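Local coordinates for CLIP-associating protein 2 (Mus musculus, PDB 3WOZ) that contributes to microtubule dynamics through TOG domains, of which this all-helical HEAT-repeat module is one that probably engages tubulin, at residues R53-P58 / L93-A98; V71-I74 / D80-D83; E24-L29 / L67-D72. One frame throughout, in Å; residues are numbered along the deposited sequence. Where two conformers were deposited one is given.

Contact 1: R53-P58 / L93-A98; sequences RMFADP and LKKMGA
A single lysine-to-carbonyl hydrogen bond, backed by a little apolar packing, joins the type I turn at the C-terminal end of helix 41-54 to the last part of helix 85-96: Lys-95 NZ donates to Phe-55 O over 2.9 Å. The acceptor is approached nearly end-on, with a C=O...N angle of 160°, and the ammonium nitrogen is tilted by 17° from the carbonyl plane. The lysine gets there with a bent chain. Its first torsion sets CG beside the backbone N (chi1 -72°), which leaves Lys-95 CG 4.2 Å from Phe-55 CD1, near the ring but set obliquely to it. Bends at chi2 and chi3 then carry the end of the chain across to the turn and bring Lys-95 CE within 3.1 Å of Phe-55 O. The same amine makes a second, weak link to a water at 3.3 Å from NZ, and that water donates to Asp-57 O. The ammonium thus faces one turn carbonyl directly and another through solvent, which probably suits its charge. The target is held in the turn from Met-54 to Asp-57, closed by Asp-57 N donating to Met-54 O at 3.0 Å. Asp-57 is fixed in turn by a salt bridge to Arg-22 and a bond to His-59 N, while Phe-55 meets Phe-66 edge to face. The arrangement is a polar tie between a turn and a nearby helix in the layered alpha-solenoid of a HEAT-repeat TOG domain.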
ATOM      1  N   ARG A  53      -0.629 -11.713   9.744  1.00 42.69           N
ATOM      2  CA  ARG A  53      -1.825 -12.513  10.009  0.50 42.83           C
ATOM      3  C   ARG A  53      -2.980 -11.652  10.523  1.00 42.88           C
ATOM      4  O   ARG A  53      -4.148 -11.923  10.227  1.00 42.70           O
ATOM      5  CB  ARG A  53      -1.517 -13.632  11.007  0.50 42.95           C
ATOM      6  CG  ARG A  53      -0.521 -14.670  10.499  0.50 43.42           C
ATOM      7  CD  ARG A  53      -0.566 -15.936  11.342  0.50 43.91           C
ATOM      8  NE  ARG A  53      -0.403 -15.650  12.764  0.50 43.68           N
ATOM      9  CZ  ARG A  53       0.771 -15.570  13.381  0.50 43.67           C
ATOM     10  NH1 ARG A  53       1.896 -15.749  12.702  0.50 43.85           N
ATOM     11  NH2 ARG A  53       0.819 -15.306  14.679  0.50 43.57           N
HETATM   12  N   MSE A  54      -2.643 -10.608  11.284  1.00 42.76           N
HETATM   13  CA  MSE A  54      -3.637  -9.687  11.839  1.00 42.91           C
HETATM   14  C   MSE A  54      -4.447  -8.952  10.764  1.00 42.45           C
HETATM   15  O   MSE A  54      -5.557  -8.495  11.022  1.00 42.08           O
HETATM   16  CB  MSE A  54      -2.978  -8.685  12.790  1.00 43.32           C
HETATM   17  CG  MSE A  54      -3.790  -8.426  14.050  1.00 45.58           C
HETATM   18 SE   MSE A  54      -2.719  -7.798  15.553  1.00 51.97          SE
HETATM   19  CE  MSE A  54      -3.481  -8.898  16.982  1.00 49.49           C
ATOM     20  N   PHE A  55      -3.889  -8.841   9.562  1.00 42.28           N
ATOM     21  CA  PHE A  55      -4.623  -8.265   8.440  1.00 42.14           C
ATOM     22  C   PHE A  55      -5.895  -9.050   8.133  1.00 42.56           C
ATOM     23  O   PHE A  55      -6.851  -8.496   7.594  1.00 42.73           O
ATOM     24  CB  PHE A  55      -3.735  -8.162   7.196  1.00 42.04           C
ATOM     25  CG  PHE A  55      -2.880  -6.929   7.169  1.00 40.50           C
ATOM     26  CD1 PHE A  55      -3.453  -5.675   7.000  1.00 39.12           C
ATOM     27  CD2 PHE A  55      -1.498  -7.021   7.311  1.00 40.07           C
ATOM     28  CE1 PHE A  55      -2.667  -4.524   6.982  1.00 38.41           C
ATOM     29  CE2 PHE A  55      -0.701  -5.871   7.285  1.00 39.06           C
ATOM     30  CZ  PHE A  55      -1.292  -4.623   7.115  1.00 38.12           C
ATOM     31  N   ALA A  56      -5.899 -10.334   8.489  1.00 42.74           N
ATOM     32  CA  ALA A  56      -7.074 -11.186   8.337  1.00 42.88           C
ATOM     33  C   ALA A  56      -7.771 -11.503   9.668  1.00 42.75           C
ATOM     34  O   ALA A  56      -8.413 -12.538   9.798  1.00 43.14           O
ATOM     35  CB  ALA A  56      -6.696 -12.477   7.608  1.00 42.84           C
ATOM     36  N   ASP A  57      -7.656 -10.615  10.653  1.00 42.75           N
ATOM     37  CA  ASP A  57      -8.282 -10.846  11.959  1.00 42.48           C
ATOM     38  C   ASP A  57      -9.808 -10.754  11.846  1.00 42.36           C
ATOM     39  O   ASP A  57     -10.326  -9.746  11.371  1.00 42.33           O
ATOM     40  CB  ASP A  57      -7.760  -9.847  12.994  1.00 42.31           C
ATOM     41  CG  ASP A  57      -8.001 -10.299  14.420  1.00 42.32           C
ATOM     42  OD1 ASP A  57      -9.174 -10.344  14.861  1.00 41.83           O
ATOM     43  OD2 ASP A  57      -7.004 -10.596  15.112  1.00 42.25           O
ATOM     44  N   PRO A  58     -10.529 -11.807  12.283  1.00 42.30           N
ATOM     45  CA  PRO A  58     -11.976 -11.853  12.083  1.00 42.22           C
ATOM     46  C   PRO A  58     -12.769 -10.999  13.076  1.00 42.01           C
ATOM     47  O   PRO A  58     -13.954 -10.749  12.858  1.00 42.19           O
ATOM     48  CB  PRO A  58     -12.305 -13.336  12.273  1.00 42.17           C
ATOM     49  CG  PRO A  58     -11.297 -13.806  13.252  1.00 42.29           C
ATOM     50  CD  PRO A  58     -10.032 -13.024  12.956  1.00 42.48           C
ATOM     51  N   LEU A  93      -3.658  -1.913   0.900  1.00 38.08           N
ATOM     52  CA  LEU A  93      -4.397  -1.584  -0.322  1.00 39.05           C
ATOM     53  C   LEU A  93      -5.556  -2.552  -0.564  1.00 39.61           C
ATOM     54  O   LEU A  93      -6.625  -2.144  -1.026  1.00 39.65           O
ATOM     55  CB  LEU A  93      -3.471  -1.523  -1.537  1.00 39.04           C
ATOM     56  CG  LEU A  93      -2.515  -0.327  -1.585  1.00 39.21           C
ATOM     57  CD1 LEU A  93      -1.440  -0.578  -2.628  1.00 39.53           C
ATOM     58  CD2 LEU A  93      -3.259   0.975  -1.869  1.00 38.58           C
ATOM     59  N   LYS A  94      -5.344  -3.822  -0.238  1.00 40.25           N
ATOM     60  CA  LYS A  94      -6.418  -4.812  -0.286  1.00 41.41           C
ATOM     61  C   LYS A  94      -7.538  -4.457   0.700  1.00 41.67           C
ATOM     62  O   LYS A  94      -8.716  -4.498   0.344  1.00 41.83           O
ATOM     63  CB  LYS A  94      -5.877  -6.218  -0.017  1.00 41.67           C
ATOM     64  CG  LYS A  94      -5.048  -6.786  -1.160  1.00 42.84           C
ATOM     65  CD  LYS A  94      -4.570  -8.192  -0.845  1.00 44.64           C
ATOM     66  CE  LYS A  94      -4.222  -8.942  -2.130  1.00 46.40           C
ATOM     67  NZ  LYS A  94      -3.530 -10.238  -1.858  1.00 47.86           N
ATOM     68  N   LYS A  95      -7.162  -4.084   1.921  1.00 41.99           N
ATOM     69  CA  LYS A  95      -8.129  -3.642   2.934  1.00 42.49           C
ATOM     70  C   LYS A  95      -8.866  -2.379   2.503  1.00 42.81           C
ATOM     71  O   LYS A  95     -10.079  -2.273   2.683  1.00 42.89           O
ATOM     72  CB  LYS A  95      -7.453  -3.428   4.292  1.00 42.44           C
ATOM     73  CG  LYS A  95      -7.051  -4.715   4.992  1.00 42.68           C
ATOM     74  CD  LYS A  95      -8.251  -5.624   5.196  1.00 43.67           C
ATOM     75  CE  LYS A  95      -7.857  -7.071   5.077  1.00 44.45           C
ATOM     76  NZ  LYS A  95      -8.914  -7.936   5.641  1.00 47.22           N
HETATM   77  N   MSE A  96      -8.129  -1.442   1.914  1.00 43.35           N
HETATM   78  CA  MSE A  96      -8.698  -0.202   1.389  1.00 44.06           C
HETATM   79  C   MSE A  96      -9.688  -0.466   0.253  1.00 43.88           C
HETATM   80  O   MSE A  96     -10.611   0.316   0.036  1.00 43.77           O
HETATM   81  CB  MSE A  96      -7.584   0.742   0.918  1.00 44.33           C
HETATM   82  CG  MSE A  96      -8.024   2.182   0.692  1.00 47.35           C
HETATM   83 SE   MSE A  96      -8.551   3.084   2.355  1.00 55.39          SE
HETATM   84  CE  MSE A  96      -9.849   4.330   1.600  1.00 52.82           C
ATOM     85  N   GLY A  97      -9.489  -1.569  -0.466  1.00 44.02           N
ATOM     86  CA  GLY A  97     -10.368  -1.942  -1.570  1.00 43.72           C
ATOM     87  C   GLY A  97     -11.449  -2.937  -1.187  1.00 43.75           C
ATOM     88  O   GLY A  97     -12.227  -3.365  -2.042  1.00 43.93           O
ATOM     89  N   ALA A  98     -11.503  -3.303   0.092  1.00 43.36           N
ATOM     90  CA  ALA A  98     -12.469  -4.295   0.577  1.00 43.24           C
ATOM     91  C   ALA A  98     -13.834  -3.714   0.983  1.00 42.99           C
ATOM     92  O   ALA A  98     -14.688  -4.446   1.475  1.00 42.96           O
ATOM     93  CB  ALA A  98     -11.870  -5.105   1.728  1.00 43.03           C
TER
HETATM   94  O   HOH W   1     -10.002  -8.781   8.671  1.00 50.33           O

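Contact 2: V71-I74 / D80-D83; sequences VDFI and DLQD
Leu-81, Phe-73 and Ile-74 account for all of the 122 Å² buried here, and Leu-81 contributes 71 Å² of it. Its CA-CB bond points at helix 60-77, and its two methyl branches divide the work. CD2 goes to the far end of the Phe-73 ring, 3.7 Å from CZ and 3.8 Å from CE1, meeting the ring obliquely. CD1 comes alongside, 3.9 Å from Phe-73 CE1, and touches the backbone as well, 4.1 Å from Ile-74 CA and also 4.1 Å from Phe-73 O. Both methyls reach CE1 from one side; the side-chain contact is apolar, with no hydrogen bond between the segments. Phe-73 does not leave its helix pointing at the loop; with CG anti to the backbone N (chi1 176°), the ring swings along toward Leu-81, and CZ and CE1 do the touching. Ile-74 takes part mainly through its backbone: its side chain comes no nearer than 4.9 Å, from Ile-74 CG1 to Leu-81 CD1. The Phe-73 ring is hemmed in beyond the leucine as well, standing edge to face with Phe-51 and meeting His-77 at about 50°, which probably restricts its rotation. All three residues are buried. The chain thus leaves helix 60-77 and, before helix 85-96 begins, folds Leu-81 back against its last turns, between helix 41-54, where Cys-48 touches the leucine, and the loop just after helix 102-118, where Phe-119 packs on both Leu-81 and Ile-74.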
ATOM      1  N   VAL A  71       0.116   2.687  13.041  1.00 40.72           N
ATOM      2  CA  VAL A  71       0.594   4.063  12.895  1.00 41.02           C
ATOM      3  C   VAL A  71       1.844   4.282  13.748  1.00 41.24           C
ATOM      4  O   VAL A  71       2.870   4.738  13.248  1.00 41.06           O
ATOM      5  CB  VAL A  71      -0.512   5.090  13.251  1.00 41.16           C
ATOM      6  CG1 VAL A  71       0.043   6.517  13.302  1.00 41.18           C
ATOM      7  CG2 VAL A  71      -1.653   5.004  12.248  1.00 41.49           C
ATOM      8  N   ASP A  72       1.746   3.923  15.025  1.00 41.64           N
ATOM      9  CA  ASP A  72       2.860   4.012  15.968  1.00 42.25           C
ATOM     10  C   ASP A  72       3.998   3.065  15.620  1.00 41.90           C
ATOM     11  O   ASP A  72       5.167   3.415  15.768  1.00 41.64           O
ATOM     12  CB  ASP A  72       2.366   3.714  17.382  1.00 42.51           C
ATOM     13  CG  ASP A  72       1.448   4.785  17.901  1.00 44.77           C
ATOM     14  OD1 ASP A  72       0.214   4.557  17.919  1.00 47.67           O
ATOM     15  OD2 ASP A  72       1.961   5.865  18.261  1.00 46.27           O
ATOM     16  N   PHE A  73       3.637   1.865  15.169  1.00 41.76           N
ATOM     17  CA  PHE A  73       4.601   0.832  14.804  1.00 41.69           C
ATOM     18  C   PHE A  73       5.442   1.275  13.620  1.00 41.78           C
ATOM     19  O   PHE A  73       6.669   1.190  13.666  1.00 41.76           O
ATOM     20  CB  PHE A  73       3.873  -0.481  14.499  1.00 41.65           C
ATOM     21  CG  PHE A  73       4.768  -1.586  14.012  1.00 41.37           C
ATOM     22  CD1 PHE A  73       4.651  -2.066  12.711  1.00 41.04           C
ATOM     23  CD2 PHE A  73       5.717  -2.160  14.854  1.00 41.24           C
ATOM     24  CE1 PHE A  73       5.459  -3.099  12.259  1.00 40.39           C
ATOM     25  CE2 PHE A  73       6.534  -3.187  14.406  1.00 40.83           C
ATOM     26  CZ  PHE A  73       6.398  -3.664  13.110  1.00 40.54           C
ATOM     27  N   ILE A  74       4.777   1.761  12.572  1.00 41.76           N
ATOM     28  CA  ILE A  74       5.462   2.287  11.402  1.00 41.91           C
ATOM     29  C   ILE A  74       6.351   3.483  11.771  1.00 42.46           C
ATOM     30  O   ILE A  74       7.513   3.538  11.372  1.00 42.29           O
ATOM     31  CB  ILE A  74       4.472   2.674  10.273  1.00 41.68           C
ATOM     32  CG1 ILE A  74       3.740   1.432   9.746  1.00 41.50           C
ATOM     33  CG2 ILE A  74       5.202   3.374   9.135  1.00 41.28           C
ATOM     34  CD1 ILE A  74       2.425   1.737   9.046  1.00 39.83           C
ATOM     35  N   ASP A  80      13.708   0.010   9.955  1.00 47.86           N
ATOM     36  CA  ASP A  80      13.972  -1.424  10.010  1.00 47.95           C
ATOM     37  C   ASP A  80      12.869  -2.276   9.368  1.00 47.70           C
ATOM     38  O   ASP A  80      12.835  -3.491   9.558  1.00 47.64           O
ATOM     39  CB  ASP A  80      14.193  -1.845  11.466  1.00 48.11           C
ATOM     40  CG  ASP A  80      15.393  -1.158  12.096  1.00 49.45           C
ATOM     41  OD1 ASP A  80      16.544  -1.472  11.706  1.00 50.27           O
ATOM     42  OD2 ASP A  80      15.186  -0.306  12.987  1.00 50.65           O
ATOM     43  N   LEU A  81      11.992  -1.640   8.591  1.00 47.47           N
ATOM     44  CA  LEU A  81      10.801  -2.305   8.049  1.00 47.19           C
ATOM     45  C   LEU A  81      10.763  -2.423   6.525  1.00 47.01           C
ATOM     46  O   LEU A  81       9.724  -2.764   5.951  1.00 46.99           O
ATOM     47  CB  LEU A  81       9.528  -1.595   8.541  1.00 47.04           C
ATOM     48  CG  LEU A  81       9.103  -1.809   9.995  1.00 47.09           C
ATOM     49  CD1 LEU A  81       8.004  -0.830  10.382  1.00 47.12           C
ATOM     50  CD2 LEU A  81       8.654  -3.248  10.236  1.00 47.33           C
ATOM     51  N   GLN A  82      11.889  -2.161   5.868  1.00 46.79           N
ATOM     52  CA  GLN A  82      11.929  -2.160   4.403  1.00 46.74           C
ATOM     53  C   GLN A  82      11.621  -3.520   3.767  1.00 46.31           C
ATOM     54  O   GLN A  82      11.010  -3.586   2.695  1.00 46.28           O
ATOM     55  CB  GLN A  82      13.252  -1.584   3.889  1.00 46.69           C
ATOM     56  CG  GLN A  82      13.279  -0.056   3.947  1.00 47.99           C
ATOM     57  CD  GLN A  82      14.609   0.554   3.529  1.00 48.96           C
ATOM     58  OE1 GLN A  82      15.378  -0.039   2.770  1.00 49.81           O
ATOM     59  NE2 GLN A  82      14.878   1.756   4.021  1.00 49.14           N
ATOM     60  N   ASP A  83      12.027  -4.594   4.440  1.00 45.86           N
ATOM     61  CA  ASP A  83      11.777  -5.951   3.956  1.00 45.60           C
ATOM     62  C   ASP A  83      10.334  -6.397   4.195  1.00 45.07           C
ATOM     63  O   ASP A  83       9.873  -7.360   3.581  1.00 45.43           O
ATOM     64  CB  ASP A  83      12.750  -6.946   4.598  1.00 46.00           C
ATOM     65  CG  ASP A  83      14.191  -6.707   4.184  1.00 46.76           C
ATOM     66  OD1 ASP A  83      15.076  -6.799   5.055  1.00 48.57           O
ATOM     67  OD2 ASP A  83      14.446  -6.427   2.992  1.00 48.62           O
TER

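Contact 3: E24-L29 / L67-D72; sequences EGLLGL and LETLVD
Thr-69 meets two leucines of helix 19-34, one with each arm of its branched side chain. The hydroxyl arm faces Leu-26, with Thr-69 OG1 3.9 Å from Leu-26 CD2, a methyl-to-oxygen contact without a polar bond. The methyl arm turns to Leu-29: Thr-69 CG2 lies 4.0 Å from both CG and CD2 of that residue. Since CG2 stands anti to the backbone N and OG1 beside it (chi1 -46°), the two arms splay toward leucines almost one helical turn apart. Leu-29 has its CG anti to its own N (chi1 175°), which bends its end toward the threonine, whereas Leu-26 already points that way from CA. The facing backbones come close, 7.2 Å between Leu-26 CA and Thr-69 CA, and the small beta-branched residue fits that spacing. Helices packed in this way make up the side-by-side helical array of a HEAT-repeat TOG domain, here helix 19-34 against helix 60-77. In the next shell, Thr-69 OG1 is hydrogen-bonded with Met-65 O, one turn back in its own helix, and with Gln-30, so the buried hydroxyl has polar partners while its flank rests on a methyl. Leu-26 leans further on Met-54, Val-62 and Phe-66, and Leu-29 on Leu-47 and Phe-51, which brings helix 41-54 in against both leucines.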
ATOM      1  N   GLU A  24      -5.852  -7.271  24.544  1.00 53.32           N
ATOM      2  CA  GLU A  24      -4.972  -6.946  25.664  1.00 53.34           C
ATOM      3  C   GLU A  24      -3.514  -6.842  25.217  1.00 52.57           C
ATOM      4  O   GLU A  24      -2.785  -5.972  25.684  1.00 52.52           O
ATOM      5  CB  GLU A  24      -5.125  -7.972  26.793  1.00 53.64           C
ATOM      6  CG  GLU A  24      -5.048  -7.369  28.198  1.00 55.41           C
ATOM      7  CD  GLU A  24      -6.144  -6.338  28.479  1.00 57.59           C
ATOM      8  OE1 GLU A  24      -7.297  -6.519  28.018  1.00 58.26           O
ATOM      9  OE2 GLU A  24      -5.847  -5.340  29.175  1.00 59.33           O
ATOM     10  N   GLY A  25      -3.110  -7.722  24.301  1.00 51.79           N
ATOM     11  CA  GLY A  25      -1.780  -7.668  23.693  1.00 50.96           C
ATOM     12  C   GLY A  25      -1.507  -6.378  22.936  1.00 50.51           C
ATOM     13  O   GLY A  25      -0.433  -5.781  23.082  1.00 50.45           O
ATOM     14  N   LEU A  26      -2.479  -5.947  22.130  1.00 49.56           N
ATOM     15  CA  LEU A  26      -2.370  -4.698  21.369  1.00 48.98           C
ATOM     16  C   LEU A  26      -2.285  -3.465  22.270  1.00 48.63           C
ATOM     17  O   LEU A  26      -1.571  -2.515  21.955  1.00 48.47           O
ATOM     18  CB  LEU A  26      -3.521  -4.558  20.364  1.00 48.57           C
ATOM     19  CG  LEU A  26      -3.465  -5.466  19.130  1.00 48.42           C
ATOM     20  CD1 LEU A  26      -4.779  -5.418  18.369  1.00 47.40           C
ATOM     21  CD2 LEU A  26      -2.299  -5.098  18.212  1.00 48.12           C
ATOM     22  N   LEU A  27      -3.018  -3.487  23.381  1.00 48.44           N
ATOM     23  CA  LEU A  27      -2.908  -2.444  24.403  1.00 48.28           C
ATOM     24  C   LEU A  27      -1.496  -2.412  24.994  1.00 47.99           C
ATOM     25  O   LEU A  27      -0.914  -1.340  25.157  1.00 47.81           O
ATOM     26  CB  LEU A  27      -3.945  -2.647  25.513  1.00 48.31           C
ATOM     27  CG  LEU A  27      -5.422  -2.416  25.166  1.00 48.67           C
ATOM     28  CD1 LEU A  27      -6.326  -2.920  26.281  1.00 48.59           C
ATOM     29  CD2 LEU A  27      -5.703  -0.948  24.866  1.00 48.85           C
ATOM     30  N   GLY A  28      -0.957  -3.594  25.298  1.00 47.64           N
ATOM     31  CA  GLY A  28       0.418  -3.738  25.786  1.00 47.24           C
ATOM     32  C   GLY A  28       1.449  -3.283  24.769  1.00 46.89           C
ATOM     33  O   GLY A  28       2.406  -2.597  25.114  1.00 46.74           O
ATOM     34  N   LEU A  29       1.234  -3.653  23.506  1.00 46.64           N
ATOM     35  CA  LEU A  29       2.125  -3.261  22.413  1.00 46.17           C
ATOM     36  C   LEU A  29       2.111  -1.755  22.188  1.00 46.10           C
ATOM     37  O   LEU A  29       3.167  -1.143  22.023  1.00 45.80           O
ATOM     38  CB  LEU A  29       1.770  -4.013  21.126  1.00 45.96           C
ATOM     39  CG  LEU A  29       2.501  -3.657  19.826  1.00 45.80           C
ATOM     40  CD1 LEU A  29       4.021  -3.728  19.971  1.00 44.79           C
ATOM     41  CD2 LEU A  29       2.021  -4.569  18.701  1.00 44.65           C
ATOM     42  N   LEU A  67      -5.114  -1.690  13.263  1.00 37.80           N
ATOM     43  CA  LEU A  67      -4.911  -0.564  12.346  1.00 37.88           C
ATOM     44  C   LEU A  67      -4.382   0.695  13.035  1.00 38.34           C
ATOM     45  O   LEU A  67      -3.547   1.402  12.473  1.00 38.09           O
ATOM     46  CB  LEU A  67      -6.201  -0.230  11.596  1.00 37.63           C
ATOM     47  CG  LEU A  67      -6.675  -1.235  10.547  1.00 37.53           C
ATOM     48  CD1 LEU A  67      -8.012  -0.779   9.993  1.00 35.78           C
ATOM     49  CD2 LEU A  67      -5.634  -1.433   9.418  1.00 36.39           C
ATOM     50  N   GLU A  68      -4.872   0.965  14.245  1.00 38.85           N
ATOM     51  CA  GLU A  68      -4.419   2.120  15.026  1.00 40.03           C
ATOM     52  C   GLU A  68      -2.998   1.944  15.544  1.00 39.70           C
ATOM     53  O   GLU A  68      -2.239   2.902  15.609  1.00 40.20           O
ATOM     54  CB  GLU A  68      -5.359   2.393  16.201  1.00 39.97           C
ATOM     55  CG  GLU A  68      -6.687   2.981  15.787  1.00 42.86           C
ATOM     56  CD  GLU A  68      -7.706   3.008  16.913  1.00 46.26           C
ATOM     57  OE1 GLU A  68      -7.831   2.000  17.644  1.00 47.85           O
ATOM     58  OE2 GLU A  68      -8.394   4.041  17.053  1.00 48.62           O
ATOM     59  N   THR A  69      -2.659   0.720  15.928  1.00 39.74           N
ATOM     60  CA  THR A  69      -1.326   0.395  16.427  1.00 39.85           C
ATOM     61  C   THR A  69      -0.273   0.501  15.317  1.00 39.86           C
ATOM     62  O   THR A  69       0.877   0.851  15.582  1.00 39.70           O
ATOM     63  CB  THR A  69      -1.302  -1.020  17.048  1.00 39.87           C
ATOM     64  OG1 THR A  69      -2.443  -1.184  17.894  1.00 39.30           O
ATOM     65  CG2 THR A  69      -0.035  -1.245  17.876  1.00 39.90           C
ATOM     66  N   LEU A  70      -0.681   0.207  14.080  1.00 40.01           N
ATOM     67  CA  LEU A  70       0.212   0.266  12.914  1.00 40.05           C
ATOM     68  C   LEU A  70       0.872   1.627  12.750  1.00 40.30           C
ATOM     69  O   LEU A  70       2.043   1.708  12.375  1.00 40.10           O
ATOM     70  CB  LEU A  70      -0.537  -0.085  11.620  1.00 40.08           C
ATOM     71  CG  LEU A  70      -0.589  -1.526  11.096  1.00 39.92           C
ATOM     72  CD1 LEU A  70      -1.357  -1.559   9.777  1.00 40.05           C
ATOM     73  CD2 LEU A  70       0.811  -2.115  10.897  1.00 39.37           C
ATOM     74  N   VAL A  71       0.116   2.687  13.041  1.00 40.72           N
ATOM     75  CA  VAL A  71       0.594   4.063  12.895  1.00 41.02           C
ATOM     76  C   VAL A  71       1.844   4.282  13.748  1.00 41.24           C
ATOM     77  O   VAL A  71       2.870   4.738  13.248  1.00 41.06           O
ATOM     78  CB  VAL A  71      -0.512   5.090  13.251  1.00 41.16           C
ATOM     79  CG1 VAL A  71       0.043   6.517  13.302  1.00 41.18           C
ATOM     80  CG2 VAL A  71      -1.653   5.004  12.248  1.00 41.49           C
ATOM     81  N   ASP A  72       1.746   3.923  15.025  1.00 41.64           N
ATOM     82  CA  ASP A  72       2.860   4.012  15.968  1.00 42.25           C
ATOM     83  C   ASP A  72       3.998   3.065  15.620  1.00 41.90           C
ATOM     84  O   ASP A  72       5.167   3.415  15.768  1.00 41.64           O
ATOM     85  CB  ASP A  72       2.366   3.714  17.382  1.00 42.51           C
ATOM     86  CG  ASP A  72       1.448   4.785  17.901  1.00 44.77           C
ATOM     87  OD1 ASP A  72       0.214   4.557  17.919  1.00 47.67           O
ATOM     88  OD2 ASP A  72       1.961   5.865  18.261  1.00 46.27           O
TER

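How the contacts relate
Helix 60-77 carries one side of contacts 2 and 3, which overlap at Val-71 and Asp-72 and have centres about 13 Å apart; in both, every touching residue is buried, and the packing is of a ring and methyls in contact 2, of leucine methyls on a threonine in contact 3. Contact 1 is different: only partly buried, it relies on a charged amine, a carbonyl and a water. It nevertheless adjoins contact 3, since Met-54 SE lies 3.8 Å from Leu-26 CD2 and Phe-55 CZ 4.1 Å from Leu-70 CD1. Contacts 1 and 2 do not touch, with nearest atoms about 8 Å apart. Contact 3 joins two helices, contact 2 a helix to its following loop, contact 1 a turn to a helix.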